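Local structure of xylose isomerase-like TIM barrel domain-containing protein (Sinorhizobium meliloti, 3JU2) at residues E6-N11 and T267-Y272; G32-A37 and N58-T63; D178-W183 and T218-M223; H204-W209 and Q246-F251. The protein is of unknown function but binds a zinc ion in a xylose isomerase-like TIM barrel and may, as some relatives do, act as a metal-dependent enzyme. One frame throughout, in Å; residues are numbered along the deposited sequence.

How the contacts relate
The four contacts show how one closed parallel barrel carries its seams and its metal site. Contacts 1 and 4, centres about 9 Å apart, share a seam where strand 8-11 pairs with strand 246-248, Ser9 N to Gln246 O at 2.8 Å. On its other side strand 8-11 pairs with strand 35-37 of contact 2, Ile10 O to Ala37 N at 3.0 Å. Among side chains, Thr63 OG1 of contact 2 meets both Ser9 OG and Glu247 OE1 at 2.8 Å. Arg271 NH1 of contact 1 reaches Met223 O of contact 3 at 2.8 Å. Contacts 3 and 4, about 6 Å between centres, give the zinc ion Asp178, His205 and Glu249; Glu143 completes the set.

Contact 1. Residues E6-N11 and T267-Y272; sequences EGLSIN and TCVERY
The phenol ring of Tyr272 has CB of Leu8 over one face, a CH-pi contact 4.0 Å from the ring centroid and 8° off its normal, while the carbonyl oxygen of Glu6 waits at the edge near the ring plane. There the hydroxyl donates a hydrogen bond, Tyr272 OH to Glu6 O at 2.7 Å, which arrives in the carbonyl plane on a lone pair. Leu8 and Tyr272 run past each other in opposite directions: CD1 of Leu8 lies 3.9 Å from CG at the root of the ring. With CG of Leu8 anti to the backbone N (chi1 -179°), its branches reach the helix, and CD2 settles 4.0 Å from CG2 of Val269. Further along the strand, CD1 of Ile10 ends 3.9 Å from CB of Cys268. Gly7, whose positive phi favours glycine in any case, leaves room for the hydroxyl; a CB there would clash with Tyr272 OH. A leucine in place of Tyr272 would probably leave Glu6 O without its hydroxyl donor and Leu8 CB without a flat face to rest on. The contact packs segment 267-272 of the last helix, 261-276, on the outside of the first strand, 8-11, at 138°, obliquely and roughly opposed in direction, as the TIM barrel closes. Strand 246-248 flanks it, with Val248 touching Leu8, Ile10 and Cys268, and Ile33 covers Leu8 and Ile10.

Contact 2. Residues G32-A37 and N58-T63; sequences GITAIA and NGLKLT
The carbonyl oxygen of Ile36 takes the backbone N-H of Thr63, with Thr63 N and Ile36 O 2.9 Å apart, and it also receives a CA-H...O contact from Leu62. On the same residue the amide donates to the neighbouring strand, Ile36 N to Lys61 O at 2.9 Å. Lys61 N adds a longer bond to Thr34 O, 3.2 Å, so Ile36 and Lys61 each both give and accept in the parallel pairing. The side chain of Ile36 has CG1 between the backbone N and the carbonyl carbon (chi1 59°), which brings CG1, and with it CD1, toward the other strand. It crosses Leu60 at about a right angle, CD1 to CD2 of Leu60 at 3.9 Å, and lies alongside Leu62, its CG1 3.9 Å from CD1 of Leu62. A serine replacing Ile36 would probably open a gap beside Leu60 and Leu62, whose methyl groups would lose the isoleucine they pack against. On the other face, CB of Ala35 rests 3.9 Å from CG of Lys61. Thr63 turns its hydroxyl to Glu247 and Ser9. Each strand follows a helix that ends in a Schellman motif, with Gly32 and Gly59, both of positive phi, as the C-prime residues. Two neighbouring parallel strands, 35-37 and 61-69, form, with the helices between them, one of the beta-alpha-beta units from which a TIM barrel is built.

Contact 3. Residues D178-W183 and T218-M223; sequences DVYHVW and TDRGMM. With ZN (zinc ion), chain D.
Arg220 lies stretched over the ring of Tyr180 and reaches Asp178 with its far end. Its CG sits above the ring centre, a CH-pi contact 3.7 Å from the Tyr180 centroid, and the extended chain from CG to NE then carries the guanidinium past the ring, nearly parallel to it, with planes 14° apart. CB of Tyr180 lies over the guanidinium face. Asp178 and Arg220 come from opposite directions, and the carboxylate is turned 69° against the guanidinium. The salt bridge runs from Arg220 NH1 to the syn lone pair of Asp178 OD2 at 3.0 Å, bent at the hydrogen and tilted out of the guanidinium plane. That oxygen is doubly held, since Asp178 OD2 also binds the zinc ion at 2.0 Å. The arginine's charge near this oxygen would be expected to offset part of the negative charge gathered round the metal.

Asp178 is also the N-cap of helix 179-182: its OD1 accepts from Tyr180 N at 3.0 Å. The His181 ring stands at right angles to the guanidinium, and water 3 joins His181 NE2 to Arg220 NH2. Two more waters tie the Tyr180 hydroxyl to the backbone of Asp219, water 1 at its N and water 2 at its O.

NH1 of Arg220 also hydrogen-bonds Glu249 O, and the arginine makes a cation-pi contact with Phe251. Together, barrel strand 173-178 and the long loop after strand 201-206 place a first-shell ligand and a second-shell arginine at the zinc site, at the C-terminal end of this xylose isomerase-like TIM barrel.

Contact 4. Residues H204-W209 and Q246-F251; sequences HHICDW and QEVEIF. With ZN (zinc ion), chain D.
Two neighbouring parallel strands of the TIM barrel, 201-206 and 246-248, joined as a beta-alpha-beta unit through helix 230-239, bring two zinc ligands together here, His205 and Glu249. Glu247 N bonds His204 O at 2.8 Å, Ile206 N bonds Glu247 O at 2.8 Å, and Glu249 N donates a hydrogen bond to Ile206 O. On the outer face Ile206 crosses Gln246 at about a right angle, CD1 against its CB, and also meets CG2 of Val248. Cys207 CB touches CG1 of Ile250 just past the strand ends.

The zinc ion sits at the C-terminal ends of the strands, where His205 ND1 binds it at 2.3 Å and Glu249, just past strand 246-248, binds it through OE1 at 2.1 Å, the carboxylate turned 79° from the imidazole; Asp178 and Glu143 complete the site. With CG of Glu249 anti to the backbone N (chi1 -172°) and the chain extended beyond, its carboxylate reaches the ion. Glu247, held through its oxygens by Thr63 and Asn11, runs alongside His205 and sets OE2 over one face of its ring, 3.0 Å above the plane and offset toward the rim. In the plane of that ring, water 4 accepts from His205 NE2 at 2.7 Å and donates to Glu247 OE1 at 2.8 Å.

Contact 1. Residues E6-N11 and T267-Y272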
# COMPACT_ATOMS: atom_id res chain seq x y z
N GLU A 6 1.91 -24.61 21.44
CA GLU A 6 2.40 -25.16 20.18
C GLU A 6 1.98 -24.28 19.02
O GLU A 6 0.81 -23.86 18.93
CB GLU A 6 1.86 -26.59 19.96
CG GLU A 6 2.52 -27.67 20.82
CD GLU A 6 4.00 -27.87 20.51
OE1 GLU A 6 4.39 -27.81 19.32
OE2 GLU A 6 4.78 -28.10 21.47
N GLY A 7 2.94 -24.00 18.14
CA GLY A 7 2.68 -23.23 16.92
C GLY A 7 2.70 -21.71 17.06
O GLY A 7 2.30 -21.00 16.14
N LEU A 8 3.13 -21.20 18.22
CA LEU A 8 3.28 -19.76 18.44
C LEU A 8 4.74 -19.36 18.54
O LEU A 8 5.53 -20.00 19.23
CB LEU A 8 2.52 -19.30 19.69
CG LEU A 8 2.53 -17.81 20.09
CD1 LEU A 8 1.93 -16.93 18.99
CD2 LEU A 8 1.77 -17.61 21.38
N SER A 9 5.10 -18.31 17.80
CA SER A 9 6.42 -17.71 17.90
C SER A 9 6.28 -16.21 18.21
O SER A 9 5.26 -15.59 17.86
CB SER A 9 7.22 -17.92 16.62
OG SER A 9 8.54 -17.40 16.72
N ILE A 10 7.28 -15.65 18.87
CA ILE A 10 7.28 -14.22 19.18
C ILE A 10 8.49 -13.58 18.53
O ILE A 10 9.65 -13.87 18.86
CB ILE A 10 7.26 -13.92 20.73
CG1 ILE A 10 6.03 -14.54 21.42
CG2 ILE A 10 7.41 -12.41 21.01
CD1 ILE A 10 4.63 -13.98 21.02
N ASN A 11 8.20 -12.69 17.58
CA ASN A 11 9.24 -11.83 17.05
C ASN A 11 9.52 -10.80 18.16
O ASN A 11 8.61 -10.15 18.64
CB ASN A 11 8.76 -11.16 15.75
CG ASN A 11 9.81 -10.25 15.13
OD1 ASN A 11 10.32 -9.35 15.79
ND2 ASN A 11 10.09 -10.45 13.84
N THR A 267 -1.30 -11.80 26.48
CA THR A 267 -2.32 -11.40 25.51
C THR A 267 -2.09 -12.13 24.17
O THR A 267 -3.04 -12.62 23.57
CB THR A 267 -2.37 -9.86 25.33
OG1 THR A 267 -2.53 -9.23 26.60
CG2 THR A 267 -3.53 -9.46 24.43
N CYS A 268 -0.83 -12.20 23.75
CA CYS A 268 -0.41 -12.93 22.54
C CYS A 268 -0.84 -14.40 22.57
O CYS A 268 -1.33 -14.91 21.57
CB CYS A 268 1.10 -12.85 22.34
SG CYS A 268 1.76 -11.22 21.82
N VAL A 269 -0.64 -15.07 23.71
CA VAL A 269 -1.13 -16.44 23.89
C VAL A 269 -2.66 -16.50 23.78
O VAL A 269 -3.19 -17.37 23.07
CB VAL A 269 -0.64 -17.07 25.23
CG1 VAL A 269 -1.20 -18.49 25.42
CG2 VAL A 269 0.87 -17.12 25.26
N GLU A 270 -3.35 -15.56 24.44
CA GLU A 270 -4.82 -15.51 24.48
C GLU A 270 -5.41 -15.32 23.08
O GLU A 270 -6.35 -16.03 22.69
CB GLU A 270 -5.31 -14.39 25.41
CG GLU A 270 -6.84 -14.32 25.61
CD GLU A 270 -7.52 -13.23 24.77
OE1 GLU A 270 -8.41 -13.59 23.96
OE2 GLU A 270 -7.19 -12.03 24.94
N ARG A 271 -4.88 -14.34 22.36
CA ARG A 271 -5.36 -14.03 21.01
C ARG A 271 -5.00 -15.13 20.02
O ARG A 271 -5.80 -15.44 19.15
CB ARG A 271 -4.77 -12.70 20.53
CG ARG A 271 -5.14 -11.52 21.39
CD ARG A 271 -6.64 -11.37 21.56
NE ARG A 271 -6.97 -10.21 22.38
CZ ARG A 271 -7.18 -8.98 21.91
NH1 ARG A 271 -7.11 -8.73 20.60
NH2 ARG A 271 -7.47 -8.00 22.74
N TYR A 272 -3.82 -15.71 20.17
CA TYR A 272 -3.38 -16.80 19.29
C TYR A 272 -4.35 -17.99 19.33
O TYR A 272 -4.72 -18.55 18.28
CB TYR A 272 -1.96 -17.24 19.64
CG TYR A 272 -1.57 -18.55 19.01
CD1 TYR A 272 -1.28 -18.62 17.64
CD2 TYR A 272 -1.51 -19.72 19.77
CE1 TYR A 272 -0.93 -19.83 17.05
CE2 TYR A 272 -1.16 -20.94 19.19
CZ TYR A 272 -0.89 -20.98 17.82
OH TYR A 272 -0.53 -22.17 17.24

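Contact 2. Residues G32-A37 and N58-T63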
# COMPACT_ATOMS: atom_id res chain seq x y z
N GLY A 32 5.27 -20.63 28.03
CA GLY A 32 5.10 -21.87 27.27
C GLY A 32 5.45 -21.73 25.80
O GLY A 32 5.26 -22.66 25.02
N ILE A 33 5.97 -20.55 25.44
CA ILE A 33 6.40 -20.23 24.08
C ILE A 33 7.86 -20.61 23.94
O ILE A 33 8.71 -20.20 24.74
CB ILE A 33 6.20 -18.72 23.76
CG1 ILE A 33 4.72 -18.37 23.80
CG2 ILE A 33 6.84 -18.35 22.42
CD1 ILE A 33 4.42 -16.91 23.93
N THR A 34 8.16 -21.39 22.91
CA THR A 34 9.50 -21.93 22.75
C THR A 34 10.10 -21.60 21.36
O THR A 34 11.15 -22.12 20.97
CB THR A 34 9.49 -23.46 23.06
OG1 THR A 34 10.80 -24.01 22.88
CG2 THR A 34 8.48 -24.21 22.16
N ALA A 35 9.44 -20.69 20.64
CA ALA A 35 9.93 -20.21 19.35
C ALA A 35 9.96 -18.68 19.33
O ALA A 35 9.05 -18.04 19.84
CB ALA A 35 9.06 -20.75 18.20
N ILE A 36 11.04 -18.12 18.77
CA ILE A 36 11.27 -16.68 18.72
C ILE A 36 11.85 -16.24 17.37
O ILE A 36 12.31 -17.08 16.57
CB ILE A 36 12.25 -16.18 19.85
CG1 ILE A 36 13.61 -16.88 19.74
CG2 ILE A 36 11.62 -16.34 21.25
CD1 ILE A 36 14.84 -16.05 20.21
N ALA A 37 11.80 -14.93 17.11
CA ALA A 37 12.58 -14.33 16.05
C ALA A 37 13.27 -13.07 16.59
O ALA A 37 12.64 -12.03 16.77
CB ALA A 37 11.71 -14.00 14.85
N ASN A 58 17.75 -24.38 25.63
CA ASN A 58 16.34 -24.73 25.49
C ASN A 58 15.99 -25.41 24.16
O ASN A 58 14.83 -25.72 23.93
CB ASN A 58 15.49 -23.49 25.69
CG ASN A 58 15.88 -22.70 26.93
OD1 ASN A 58 15.51 -23.06 28.04
ND2 ASN A 58 16.63 -21.63 26.73
N GLY A 59 17.00 -25.64 23.31
CA GLY A 59 16.79 -26.09 21.93
C GLY A 59 15.79 -25.19 21.20
O GLY A 59 14.87 -25.67 20.53
N LEU A 60 15.99 -23.88 21.35
CA LEU A 60 15.04 -22.85 20.94
C LEU A 60 14.87 -22.84 19.42
O LEU A 60 15.85 -22.92 18.68
CB LEU A 60 15.53 -21.48 21.43
CG LEU A 60 14.63 -20.38 22.00
CD1 LEU A 60 13.81 -20.83 23.20
CD2 LEU A 60 15.50 -19.19 22.39
N LYS A 61 13.62 -22.77 18.97
CA LYS A 61 13.33 -22.60 17.55
C LYS A 61 13.39 -21.10 17.22
O LYS A 61 12.77 -20.27 17.89
CB LYS A 61 11.96 -23.21 17.19
CG LYS A 61 11.39 -22.78 15.83
CD LYS A 61 10.88 -23.95 14.99
CE LYS A 61 12.03 -24.70 14.32
NZ LYS A 61 11.60 -25.50 13.14
N LEU A 62 14.17 -20.76 16.20
CA LEU A 62 14.16 -19.42 15.65
C LEU A 62 13.45 -19.45 14.32
O LEU A 62 13.96 -20.03 13.35
CB LEU A 62 15.57 -18.85 15.52
CG LEU A 62 16.18 -18.09 16.71
CD1 LEU A 62 16.36 -18.97 17.94
CD2 LEU A 62 17.50 -17.52 16.27
N THR A 63 12.27 -18.84 14.27
CA THR A 63 11.44 -18.82 13.06
C THR A 63 12.01 -17.89 11.97
O THR A 63 11.62 -17.94 10.80
CB THR A 63 9.97 -18.49 13.40
OG1 THR A 63 9.90 -17.33 14.26
CG2 THR A 63 9.32 -19.66 14.13

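Contact 3. Residues D178-W183 and T218-M223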
# COMPACT_ATOMS: atom_id res chain seq x y z
N ASP A 178 3.96 -11.81 5.89
CA ASP A 178 3.47 -11.01 7.04
C ASP A 178 2.11 -10.43 6.70
O ASP A 178 1.96 -9.64 5.74
CB ASP A 178 4.47 -9.90 7.37
CG ASP A 178 4.14 -9.11 8.69
OD1 ASP A 178 2.98 -8.99 9.13
OD2 ASP A 178 5.10 -8.62 9.31
N VAL A 179 1.09 -10.79 7.48
CA VAL A 179 -0.27 -10.32 7.23
C VAL A 179 -0.40 -8.79 7.13
O VAL A 179 -1.23 -8.29 6.39
CB VAL A 179 -1.30 -10.91 8.25
CG1 VAL A 179 -1.28 -12.45 8.22
CG2 VAL A 179 -1.06 -10.36 9.71
N TYR A 180 0.45 -8.05 7.87
CA TYR A 180 0.40 -6.58 7.87
C TYR A 180 0.73 -6.06 6.47
O TYR A 180 0.10 -5.12 5.99
CB TYR A 180 1.39 -5.99 8.87
CG TYR A 180 1.02 -4.59 9.29
CD1 TYR A 180 -0.06 -4.38 10.15
CD2 TYR A 180 1.74 -3.47 8.84
CE1 TYR A 180 -0.44 -3.09 10.54
CE2 TYR A 180 1.40 -2.16 9.24
CZ TYR A 180 0.31 -1.99 10.10
OH TYR A 180 -0.06 -0.72 10.50
N HIS A 181 1.69 -6.72 5.83
CA HIS A 181 2.17 -6.31 4.53
C HIS A 181 1.31 -6.74 3.33
O HIS A 181 1.31 -6.06 2.31
CB HIS A 181 3.61 -6.79 4.38
CG HIS A 181 4.53 -6.22 5.42
ND1 HIS A 181 4.45 -4.91 5.86
CD2 HIS A 181 5.56 -6.78 6.09
CE1 HIS A 181 5.39 -4.70 6.76
NE2 HIS A 181 6.07 -5.82 6.92
N VAL A 182 0.55 -7.83 3.48
CA VAL A 182 -0.09 -8.49 2.31
C VAL A 182 -1.61 -8.65 2.39
O VAL A 182 -2.23 -8.97 1.37
CB VAL A 182 0.51 -9.90 2.04
CG1 VAL A 182 2.01 -9.85 1.90
CG2 VAL A 182 0.12 -10.88 3.18
N TRP A 183 -2.20 -8.43 3.58
CA TRP A 183 -3.64 -8.73 3.78
C TRP A 183 -4.57 -8.08 2.74
O TRP A 183 -5.59 -8.65 2.39
CB TRP A 183 -4.11 -8.35 5.22
CG TRP A 183 -4.30 -6.86 5.37
CD1 TRP A 183 -3.34 -5.92 5.65
CD2 TRP A 183 -5.51 -6.15 5.17
NE1 TRP A 183 -3.89 -4.66 5.65
CE2 TRP A 183 -5.23 -4.77 5.35
CE3 TRP A 183 -6.83 -6.53 4.86
CZ2 TRP A 183 -6.20 -3.79 5.22
CZ3 TRP A 183 -7.80 -5.57 4.75
CH2 TRP A 183 -7.48 -4.20 4.91
N THR A 218 4.55 2.33 13.44
CA THR A 218 4.50 1.79 14.80
C THR A 218 3.09 1.75 15.41
O THR A 218 2.92 1.98 16.61
CB THR A 218 5.42 2.61 15.73
OG1 THR A 218 5.00 3.98 15.71
CG2 THR A 218 6.90 2.50 15.30
N ASP A 219 2.08 1.44 14.60
CA ASP A 219 0.72 1.25 15.11
C ASP A 219 0.10 -0.04 14.57
O ASP A 219 -1.08 -0.08 14.20
CB ASP A 219 -0.17 2.47 14.80
CG ASP A 219 -1.48 2.47 15.60
OD1 ASP A 219 -1.47 1.95 16.74
OD2 ASP A 219 -2.52 2.95 15.07
N ARG A 220 0.92 -1.08 14.48
CA ARG A 220 0.43 -2.44 14.27
C ARG A 220 -0.49 -2.84 15.42
O ARG A 220 -0.26 -2.46 16.58
CB ARG A 220 1.59 -3.41 14.15
CG ARG A 220 2.46 -3.17 12.93
CD ARG A 220 3.25 -4.43 12.70
NE ARG A 220 4.21 -4.31 11.63
CZ ARG A 220 4.83 -5.34 11.06
NH1 ARG A 220 4.58 -6.59 11.48
NH2 ARG A 220 5.70 -5.13 10.08
N GLY A 221 -1.54 -3.59 15.09
CA GLY A 221 -2.44 -4.12 16.12
C GLY A 221 -2.08 -5.49 16.67
O GLY A 221 -1.37 -6.28 16.02
N MET A 222 -2.58 -5.75 17.87
CA MET A 222 -2.64 -7.10 18.40
C MET A 222 -3.70 -7.85 17.61
O MET A 222 -4.73 -7.29 17.25
CB MET A 222 -3.02 -7.07 19.90
CG MET A 222 -3.08 -8.45 20.60
SD MET A 222 -1.69 -9.50 20.77
CE MET A 222 -0.69 -8.51 21.93
N MET A 223 -3.44 -9.12 17.35
CA MET A 223 -4.38 -10.01 16.66
C MET A 223 -5.78 -9.91 17.25
O MET A 223 -5.96 -10.06 18.47
CB MET A 223 -3.85 -11.45 16.70
CG MET A 223 -2.49 -11.66 16.03
SD MET A 223 -0.96 -11.31 16.96
CE MET A 223 -1.25 -12.35 18.43
ZN ZN D . 6.95 -9.33 9.35
O HOH W 1 1.67 1.09 11.81
O HOH W 2 -2.49 -0.83 11.97
O HOH W 3 7.92 -6.71 8.96

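Contact 4. Residues H204-W209 and Q246-F251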
# COMPACT_ATOMS: atom_id res chain seq x y z
N HIS A 204 5.51 -17.11 8.56
CA HIS A 204 4.20 -16.48 8.60
C HIS A 204 4.16 -15.55 9.82
O HIS A 204 4.30 -16.00 10.98
CB HIS A 204 3.11 -17.56 8.65
CG HIS A 204 1.73 -17.04 8.82
ND1 HIS A 204 0.71 -17.83 9.30
CD2 HIS A 204 1.17 -15.83 8.55
CE1 HIS A 204 -0.41 -17.14 9.34
NE2 HIS A 204 -0.16 -15.92 8.90
N HIS A 205 4.00 -14.25 9.57
CA HIS A 205 4.00 -13.26 10.66
C HIS A 205 2.60 -12.75 10.88
O HIS A 205 1.86 -12.49 9.92
CB HIS A 205 4.92 -12.07 10.38
CG HIS A 205 6.35 -12.43 10.19
ND1 HIS A 205 7.33 -11.48 10.00
CD2 HIS A 205 6.99 -13.63 10.16
CE1 HIS A 205 8.50 -12.07 9.84
NE2 HIS A 205 8.32 -13.37 9.93
N ILE A 206 2.25 -12.57 12.14
CA ILE A 206 0.92 -12.17 12.50
C ILE A 206 0.86 -10.94 13.41
O ILE A 206 1.79 -10.64 14.07
CB ILE A 206 0.11 -13.34 13.06
CG1 ILE A 206 0.84 -14.02 14.20
CG2 ILE A 206 -0.13 -14.35 12.00
CD1 ILE A 206 -0.06 -14.77 15.13
N CYS A 207 -0.28 -10.29 13.38
CA CYS A 207 -0.57 -8.99 13.94
C CYS A 207 -1.86 -8.55 13.31
O CYS A 207 -2.52 -9.35 12.74
CB CYS A 207 0.55 -7.99 13.68
SG CYS A 207 0.92 -7.68 12.02
N ASP A 208 -2.24 -7.30 13.39
CA ASP A 208 -3.49 -6.86 12.83
C ASP A 208 -3.41 -5.46 12.28
O ASP A 208 -2.57 -4.71 12.65
CB ASP A 208 -4.63 -6.97 13.83
CG ASP A 208 -5.93 -7.46 13.23
OD1 ASP A 208 -6.72 -8.02 13.97
OD2 ASP A 208 -6.19 -7.28 12.06
N TRP A 209 -4.30 -5.17 11.37
CA TRP A 209 -4.42 -3.85 10.76
C TRP A 209 -5.54 -3.11 11.49
O TRP A 209 -6.73 -3.44 11.37
CB TRP A 209 -4.77 -3.97 9.26
CG TRP A 209 -4.81 -2.63 8.58
CD1 TRP A 209 -5.87 -1.79 8.48
CD2 TRP A 209 -3.70 -1.96 7.94
NE1 TRP A 209 -5.51 -0.64 7.82
CE2 TRP A 209 -4.18 -0.72 7.48
CE3 TRP A 209 -2.36 -2.30 7.74
CZ2 TRP A 209 -3.37 0.21 6.79
CZ3 TRP A 209 -1.54 -1.38 7.04
CH2 TRP A 209 -2.05 -0.14 6.59
N GLN A 246 3.25 -19.56 13.78
CA GLN A 246 2.82 -18.20 13.51
C GLN A 246 3.62 -17.26 14.41
O GLN A 246 3.60 -17.40 15.63
CB GLN A 246 1.34 -18.03 13.81
CG GLN A 246 0.44 -18.88 12.92
CD GLN A 246 -1.00 -18.69 13.22
OE1 GLN A 246 -1.52 -17.57 13.24
NE2 GLN A 246 -1.70 -19.80 13.43
N GLU A 247 4.30 -16.29 13.79
CA GLU A 247 5.23 -15.40 14.48
C GLU A 247 4.63 -14.01 14.72
O GLU A 247 4.41 -13.23 13.79
CB GLU A 247 6.54 -15.35 13.71
CG GLU A 247 7.60 -14.35 14.22
CD GLU A 247 8.71 -14.10 13.19
OE1 GLU A 247 9.32 -15.10 12.70
OE2 GLU A 247 8.99 -12.91 12.87
N VAL A 248 4.35 -13.71 15.99
CA VAL A 248 3.85 -12.40 16.38
C VAL A 248 4.87 -11.26 16.24
O VAL A 248 5.88 -11.20 16.97
CB VAL A 248 3.29 -12.40 17.82
CG1 VAL A 248 2.67 -11.05 18.14
CG2 VAL A 248 2.24 -13.46 17.97
N GLU A 249 4.57 -10.34 15.33
CA GLU A 249 5.39 -9.13 15.11
C GLU A 249 4.54 -7.86 15.16
O GLU A 249 3.81 -7.50 14.21
CB GLU A 249 6.16 -9.24 13.79
CG GLU A 249 7.18 -8.10 13.58
CD GLU A 249 7.89 -8.21 12.25
OE1 GLU A 249 7.22 -8.58 11.28
OE2 GLU A 249 9.11 -7.95 12.19
N ILE A 250 4.60 -7.17 16.30
CA ILE A 250 3.79 -6.00 16.56
C ILE A 250 4.72 -4.81 16.84
O ILE A 250 5.57 -4.91 17.71
CB ILE A 250 2.85 -6.21 17.79
CG1 ILE A 250 1.81 -7.31 17.49
CG2 ILE A 250 2.14 -4.91 18.15
CD1 ILE A 250 1.07 -7.77 18.71
N PHE A 251 4.60 -3.72 16.07
CA PHE A 251 5.28 -2.47 16.44
C PHE A 251 4.18 -1.56 16.92
O PHE A 251 3.30 -1.16 16.12
CB PHE A 251 6.02 -1.80 15.27
CG PHE A 251 6.91 -2.72 14.46
CD1 PHE A 251 7.63 -3.76 15.05
CD2 PHE A 251 7.09 -2.49 13.10
CE1 PHE A 251 8.46 -4.60 14.28
CE2 PHE A 251 7.92 -3.32 12.33
CZ PHE A 251 8.61 -4.37 12.93
ZN ZN D . 6.95 -9.33 9.35
O HOH W 4 10.51 -14.89 10.20